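Local coordinates for protein putative ABC transporter (PDB 4PE6) that probably binds a carbohydrate-like solute, here a trihydroxybutanoic acid, in the cleft between its two lobes for delivery to an ABC transporter, at residues K18-G26 with L77-N88. Residues are numbered along the deposited sequence; the frame is centred on the assembly and turned at random.
Sequences KPFIALSNG and LLLQKPDALLIN
Strands 20-25 and 84-88 run parallel, their axes 4.6 Å apart and 17° askew, with Ala22 and Ser24 alternately donating to and accepting from the neighbouring backbone; Leu86 N to Ala22 O, at 2.7 Å, is the shortest of these bonds. They are adjacent strands in the Rossmann-like N-terminal lobe of a periplasmic binding protein, and helices 31-49 and 67-78 pack on opposite faces. Where the strands begin, Asp83 grips Phe20 twice: its OD2 takes Phe20 N at 2.8 Å through the anti lone pair, nearly straight at 168°, while its own N donates to Phe20 O. The carboxylate reaches back because CG stands beside the backbone N of Asp83 (chi1 -64°). Replacing Asp83 with alanine would probably leave Phe20 N without this acceptor and the strand's start less firmly fixed. Pro82 CB lies over one face of the Phe20 ring, 4.1 Å from its centroid, a CH-pi contact, and also meets Ala22 CB, which Leu85 CD1 and Leu77 CD2 flank. On the face carrying Ile21, Leu23 and Leu86, Ile21 CG2 touches Leu86 CD1. At the ligand end, Asn88 ND2 hydrogen-bonds OD2 of pocket residue Asp113, and Asn25, hydrogen-bonded through OD1 to Arg33 and through ND2 to Asn60, brings OD1 3.7 Å from Asn88 CB.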
ATOM      1  N   LYS A  18       7.122 -23.034  19.488  1.00 37.46           N
ATOM      2  CA  LYS A  18       6.165 -22.118  18.796  1.00 36.65           C
ATOM      3  C   LYS A  18       6.817 -21.476  17.568  1.00 33.59           C
ATOM      4  O   LYS A  18       8.002 -21.192  17.579  1.00 33.61           O
ATOM      5  CB  LYS A  18       5.674 -21.036  19.758  1.00 38.66           C
ATOM      6  CG  LYS A  18       5.001 -21.565  21.017  1.00 41.29           C
ATOM      7  CD  LYS A  18       3.717 -22.295  20.676  1.00 42.21           C
ATOM      8  CE  LYS A  18       2.941 -22.704  21.920  1.00 44.86           C
ATOM      9  NZ  LYS A  18       1.694 -23.420  21.529  1.00 44.96           N
ATOM     10  N   PRO A  19       6.040 -21.244  16.499  1.00 30.57           N
ATOM     11  CA  PRO A  19       6.678 -20.773  15.271  1.00 29.23           C
ATOM     12  C   PRO A  19       7.402 -19.415  15.292  1.00 27.34           C
ATOM     13  O   PRO A  19       7.016 -18.491  16.010  1.00 26.53           O
ATOM     14  CB  PRO A  19       5.526 -20.707  14.270  1.00 28.75           C
ATOM     15  CG  PRO A  19       4.278 -20.878  15.062  1.00 29.27           C
ATOM     16  CD  PRO A  19       4.647 -21.648  16.272  1.00 30.18           C
ATOM     17  N   PHE A  20       8.414 -19.331  14.431  1.00 25.92           N
ATOM     18  CA  PHE A  20       9.165 -18.112  14.153  1.00 25.04           C
ATOM     19  C   PHE A  20       8.678 -17.546  12.811  1.00 23.28           C
ATOM     20  O   PHE A  20       8.842 -18.176  11.759  1.00 23.01           O
ATOM     21  CB  PHE A  20      10.665 -18.434  14.150  1.00 25.93           C
ATOM     22  CG  PHE A  20      11.561 -17.322  13.655  1.00 26.18           C
ATOM     23  CD1 PHE A  20      11.213 -15.974  13.782  1.00 26.10           C
ATOM     24  CD2 PHE A  20      12.784 -17.637  13.091  1.00 27.19           C
ATOM     25  CE1 PHE A  20      12.057 -14.977  13.319  1.00 26.77           C
ATOM     26  CE2 PHE A  20      13.636 -16.644  12.626  1.00 27.56           C
ATOM     27  CZ  PHE A  20      13.272 -15.311  12.741  1.00 27.32           C
ATOM     28  N   ILE A  21       8.050 -16.371  12.873  1.00 22.30           N
ATOM     29  CA  ILE A  21       7.541 -15.659  11.683  1.00 21.24           C
ATOM     30  C   ILE A  21       8.486 -14.501  11.320  1.00 21.30           C
ATOM     31  O   ILE A  21       8.673 -13.584  12.115  1.00 21.64           O
ATOM     32  CB  ILE A  21       6.145 -15.059  11.934  1.00 21.02           C
ATOM     33  CG1 ILE A  21       5.180 -16.111  12.525  1.00 21.40           C
ATOM     34  CG2 ILE A  21       5.589 -14.448  10.656  1.00 20.39           C
ATOM     35  CD1 ILE A  21       4.995 -17.348  11.662  1.00 21.37           C
ATOM     36  N   ALA A  22       9.099 -14.565  10.135  1.00 20.44           N
ATOM     37  CA  ALA A  22      10.003 -13.524   9.662  1.00 19.99           C
ATOM     38  C   ALA A  22       9.286 -12.671   8.614  1.00 18.70           C
ATOM     39  O   ALA A  22       8.516 -13.200   7.829  1.00 18.31           O
ATOM     40  CB  ALA A  22      11.239 -14.167   9.066  1.00 20.55           C
ATOM     41  N   LEU A  23       9.512 -11.363   8.634  1.00 18.00           N
ATOM     42  CA  LEU A  23       8.959 -10.451   7.619  1.00 17.36           C
ATOM     43  C   LEU A  23      10.090  -9.681   6.943  1.00 17.29           C
ATOM     44  O   LEU A  23      10.901  -8.998   7.607  1.00 17.38           O
ATOM     45  CB  LEU A  23       7.939  -9.492   8.227  1.00 16.86           C
ATOM     46  CG  LEU A  23       7.126  -8.628   7.254  1.00 16.68           C
ATOM     47  CD1 LEU A  23       5.812  -8.191   7.904  1.00 16.67           C
ATOM     48  CD2 LEU A  23       7.887  -7.411   6.760  1.00 16.95           C
ATOM     49  N   SER A  24      10.139  -9.779   5.624  1.00 16.80           N
ATOM     50  CA  SER A  24      11.123  -9.049   4.823  1.00 16.96           C
ATOM     51  C   SER A  24      10.383  -8.012   3.979  1.00 16.47           C
ATOM     52  O   SER A  24       9.490  -8.351   3.188  1.00 15.74           O
ATOM     53  CB  SER A  24      11.895  -9.998   3.906  1.00 17.54           C
ATOM     54  OG  SER A  24      12.622  -9.279   2.933  1.00 18.05           O
ATOM     55  N   ASN A  25      10.742  -6.755   4.182  1.00 16.22           N
ATOM     56  CA  ASN A  25      10.069  -5.641   3.510  1.00 15.96           C
ATOM     57  C   ASN A  25      11.004  -4.912   2.580  1.00 16.54           C
ATOM     58  O   ASN A  25      12.068  -4.424   3.015  1.00 17.13           O
ATOM     59  CB  ASN A  25       9.519  -4.691   4.558  1.00 15.78           C
ATOM     60  CG  ASN A  25       8.985  -3.410   3.958  1.00 15.64           C
ATOM     61  OD1 ASN A  25       8.356  -3.421   2.905  1.00 15.74           O
ATOM     62  ND2 ASN A  25       9.225  -2.303   4.616  1.00 15.90           N
ATOM     63  N   GLY A  26      10.606  -4.819   1.305  1.00 16.45           N
ATOM     64  CA  GLY A  26      11.429  -4.242   0.252  1.00 17.07           C
ATOM     65  C   GLY A  26      11.598  -2.720   0.238  1.00 17.08           C
ATOM     66  O   GLY A  26      12.490  -2.230  -0.404  1.00 17.84           O
ATOM     67  N   LEU A  77      17.984 -14.119   6.939  1.00 25.09           N
ATOM     68  CA  LEU A  77      16.808 -14.577   7.691  1.00 24.87           C
ATOM     69  C   LEU A  77      16.686 -16.098   7.654  1.00 25.09           C
ATOM     70  O   LEU A  77      16.373 -16.725   8.671  1.00 25.24           O
ATOM     71  CB  LEU A  77      15.509 -13.941   7.169  1.00 24.10           C
ATOM     72  CG  LEU A  77      15.225 -12.521   7.688  1.00 23.88           C
ATOM     73  CD1 LEU A  77      14.120 -11.873   6.876  1.00 23.45           C
ATOM     74  CD2 LEU A  77      14.870 -12.555   9.159  1.00 23.91           C
ATOM     75  N   LEU A  78      16.933 -16.706   6.496  1.00 25.08           N
ATOM     76  CA  LEU A  78      16.782 -18.160   6.397  1.00 25.71           C
ATOM     77  C   LEU A  78      17.737 -18.913   7.324  1.00 26.60           C
ATOM     78  O   LEU A  78      17.385 -19.966   7.848  1.00 26.82           O
ATOM     79  CB  LEU A  78      16.946 -18.641   4.960  1.00 25.95           C
ATOM     80  CG  LEU A  78      15.812 -18.220   4.031  1.00 25.39           C
ATOM     81  CD1 LEU A  78      16.100 -18.776   2.649  1.00 26.24           C
ATOM     82  CD2 LEU A  78      14.451 -18.686   4.542  1.00 25.40           C
ATOM     83  N   LEU A  79      18.922 -18.351   7.560  1.00 27.67           N
ATOM     84  CA  LEU A  79      19.858 -18.921   8.522  1.00 29.11           C
ATOM     85  C   LEU A  79      19.290 -19.037   9.922  1.00 29.67           C
ATOM     86  O   LEU A  79      19.764 -19.855  10.690  1.00 30.39           O
ATOM     87  CB  LEU A  79      21.152 -18.094   8.592  1.00 29.48           C
ATOM     88  CG  LEU A  79      21.953 -18.041   7.298  1.00 30.01           C
ATOM     89  CD1 LEU A  79      23.050 -16.992   7.409  1.00 30.69           C
ATOM     90  CD2 LEU A  79      22.521 -19.416   6.965  1.00 30.98           C
ATOM     91  N   GLN A  80      18.318 -18.196  10.270  1.00 29.83           N
ATOM     92  CA  GLN A  80      17.692 -18.225  11.589  1.00 31.05           C
ATOM     93  C   GLN A  80      16.500 -19.176  11.641  1.00 30.82           C
ATOM     94  O   GLN A  80      15.804 -19.244  12.653  1.00 31.21           O
ATOM     95  CB  GLN A  80      17.239 -16.820  11.976  1.00 31.92           C
ATOM     96  CG  GLN A  80      18.387 -15.838  12.121  1.00 33.93           C
ATOM     97  CD  GLN A  80      17.897 -14.432  12.372  1.00 35.84           C
ATOM     98  OE1 GLN A  80      18.028 -13.570  11.519  1.00 37.05           O
ATOM     99  NE2 GLN A  80      17.336 -14.193  13.554  1.00 38.10           N
ATOM    100  N   LYS A  81      16.246 -19.882  10.545  1.00 30.42           N
ATOM    101  CA  LYS A  81      15.264 -20.962  10.517  1.00 30.60           C
ATOM    102  C   LYS A  81      13.837 -20.515  10.824  1.00 28.61           C
ATOM    103  O   LYS A  81      13.178 -21.067  11.703  1.00 28.03           O
ATOM    104  CB  LYS A  81      15.691 -22.082  11.469  1.00 33.25           C
ATOM    105  CG  LYS A  81      16.977 -22.768  11.046  1.00 36.15           C
ATOM    106  CD  LYS A  81      16.732 -23.678   9.840  1.00 38.30           C
ATOM    107  CE  LYS A  81      17.860 -24.680   9.663  1.00 40.65           C
ATOM    108  NZ  LYS A  81      19.137 -23.984   9.345  1.00 41.93           N
ATOM    109  N   PRO A  82      13.335 -19.527  10.070  1.00 24.99           N
ATOM    110  CA  PRO A  82      11.958 -19.163  10.277  1.00 24.04           C
ATOM    111  C   PRO A  82      11.015 -20.275   9.792  1.00 22.91           C
ATOM    112  O   PRO A  82      11.322 -20.998   8.854  1.00 22.69           O
ATOM    113  CB  PRO A  82      11.810 -17.903   9.430  1.00 23.76           C
ATOM    114  CG  PRO A  82      12.734 -18.149   8.267  1.00 23.86           C
ATOM    115  CD  PRO A  82      13.905 -18.894   8.864  1.00 24.64           C
ATOM    116  N   ASP A  83       9.870 -20.385  10.439  1.00 22.16           N
ATOM    117  CA  ASP A  83       8.821 -21.323  10.000  1.00 21.70           C
ATOM    118  C   ASP A  83       7.966 -20.774   8.855  1.00 20.74           C
ATOM    119  O   ASP A  83       7.427 -21.525   8.025  1.00 20.70           O
ATOM    120  CB  ASP A  83       7.976 -21.673  11.221  1.00 22.13           C
ATOM    121  CG  ASP A  83       8.789 -22.402  12.262  1.00 22.95           C
ATOM    122  OD1 ASP A  83       9.250 -23.518  11.950  1.00 23.31           O
ATOM    123  OD2 ASP A  83       9.024 -21.847  13.355  1.00 23.27           O
ATOM    124  N   ALA A  84       7.806 -19.461   8.852  1.00 20.30           N
ATOM    125  CA  ALA A  84       7.136 -18.733   7.767  1.00 19.52           C
ATOM    126  C   ALA A  84       7.867 -17.436   7.518  1.00 19.19           C
ATOM    127  O   ALA A  84       8.453 -16.830   8.444  1.00 19.21           O
ATOM    128  CB  ALA A  84       5.675 -18.456   8.116  1.00 19.69           C
ATOM    129  N   LEU A  85       7.802 -17.004   6.269  1.00 18.35           N
ATOM    130  CA  LEU A  85       8.432 -15.810   5.802  1.00 18.24           C
ATOM    131  C   LEU A  85       7.382 -14.992   5.053  1.00 17.60           C
ATOM    132  O   LEU A  85       6.757 -15.491   4.096  1.00 17.45           O
ATOM    133  CB  LEU A  85       9.601 -16.182   4.875  1.00 18.48           C
ATOM    134  CG  LEU A  85      10.325 -15.012   4.230  1.00 18.67           C
ATOM    135  CD1 LEU A  85      10.999 -14.118   5.278  1.00 19.11           C
ATOM    136  CD2 LEU A  85      11.334 -15.545   3.207  1.00 19.09           C
ATOM    137  N   LEU A  86       7.135 -13.776   5.529  1.00 17.15           N
ATOM    138  CA  LEU A  86       6.215 -12.849   4.872  1.00 16.54           C
ATOM    139  C   LEU A  86       7.014 -11.845   4.078  1.00 16.20           C
ATOM    140  O   LEU A  86       7.974 -11.240   4.608  1.00 16.15           O
ATOM    141  CB  LEU A  86       5.353 -12.108   5.903  1.00 16.85           C
ATOM    142  CG  LEU A  86       4.777 -12.956   7.041  1.00 17.31           C
ATOM    143  CD1 LEU A  86       3.879 -12.125   7.950  1.00 17.71           C
ATOM    144  CD2 LEU A  86       4.020 -14.151   6.521  1.00 17.29           C
ATOM    145  N   ILE A  87       6.653 -11.651   2.815  1.00 15.50           N
ATOM    146  CA  ILE A  87       7.506 -10.833   1.945  1.00 15.40           C
ATOM    147  C   ILE A  87       6.734  -9.738   1.231  1.00 15.10           C
ATOM    148  O   ILE A  87       5.753 -10.020   0.515  1.00 15.04           O
ATOM    149  CB  ILE A  87       8.233 -11.658   0.863  1.00 15.53           C
ATOM    150  CG1 ILE A  87       9.036 -12.777   1.491  1.00 15.79           C
ATOM    151  CG2 ILE A  87       9.097 -10.734   0.002  1.00 15.65           C
ATOM    152  CD1 ILE A  87       9.614 -13.726   0.465  1.00 16.08           C
ATOM    153  N   ASN A  88       7.162  -8.490   1.428  1.00 15.07           N
ATOM    154  CA  ASN A  88       6.736  -7.398   0.559  1.00 15.01           C
ATOM    155  C   ASN A  88       7.883  -7.155  -0.425  1.00 15.51           C
ATOM    156  O   ASN A  88       8.935  -6.550  -0.089  1.00 15.61           O
ATOM    157  CB  ASN A  88       6.357  -6.155   1.337  1.00 15.06           C
ATOM    158  CG  ASN A  88       5.657  -5.104   0.474  1.00 14.92           C
ATOM    159  OD1 ASN A  88       5.995  -4.933  -0.688  1.00 15.02           O
ATOM    160  ND2 ASN A  88       4.687  -4.393   1.051  1.00 14.92           N
TER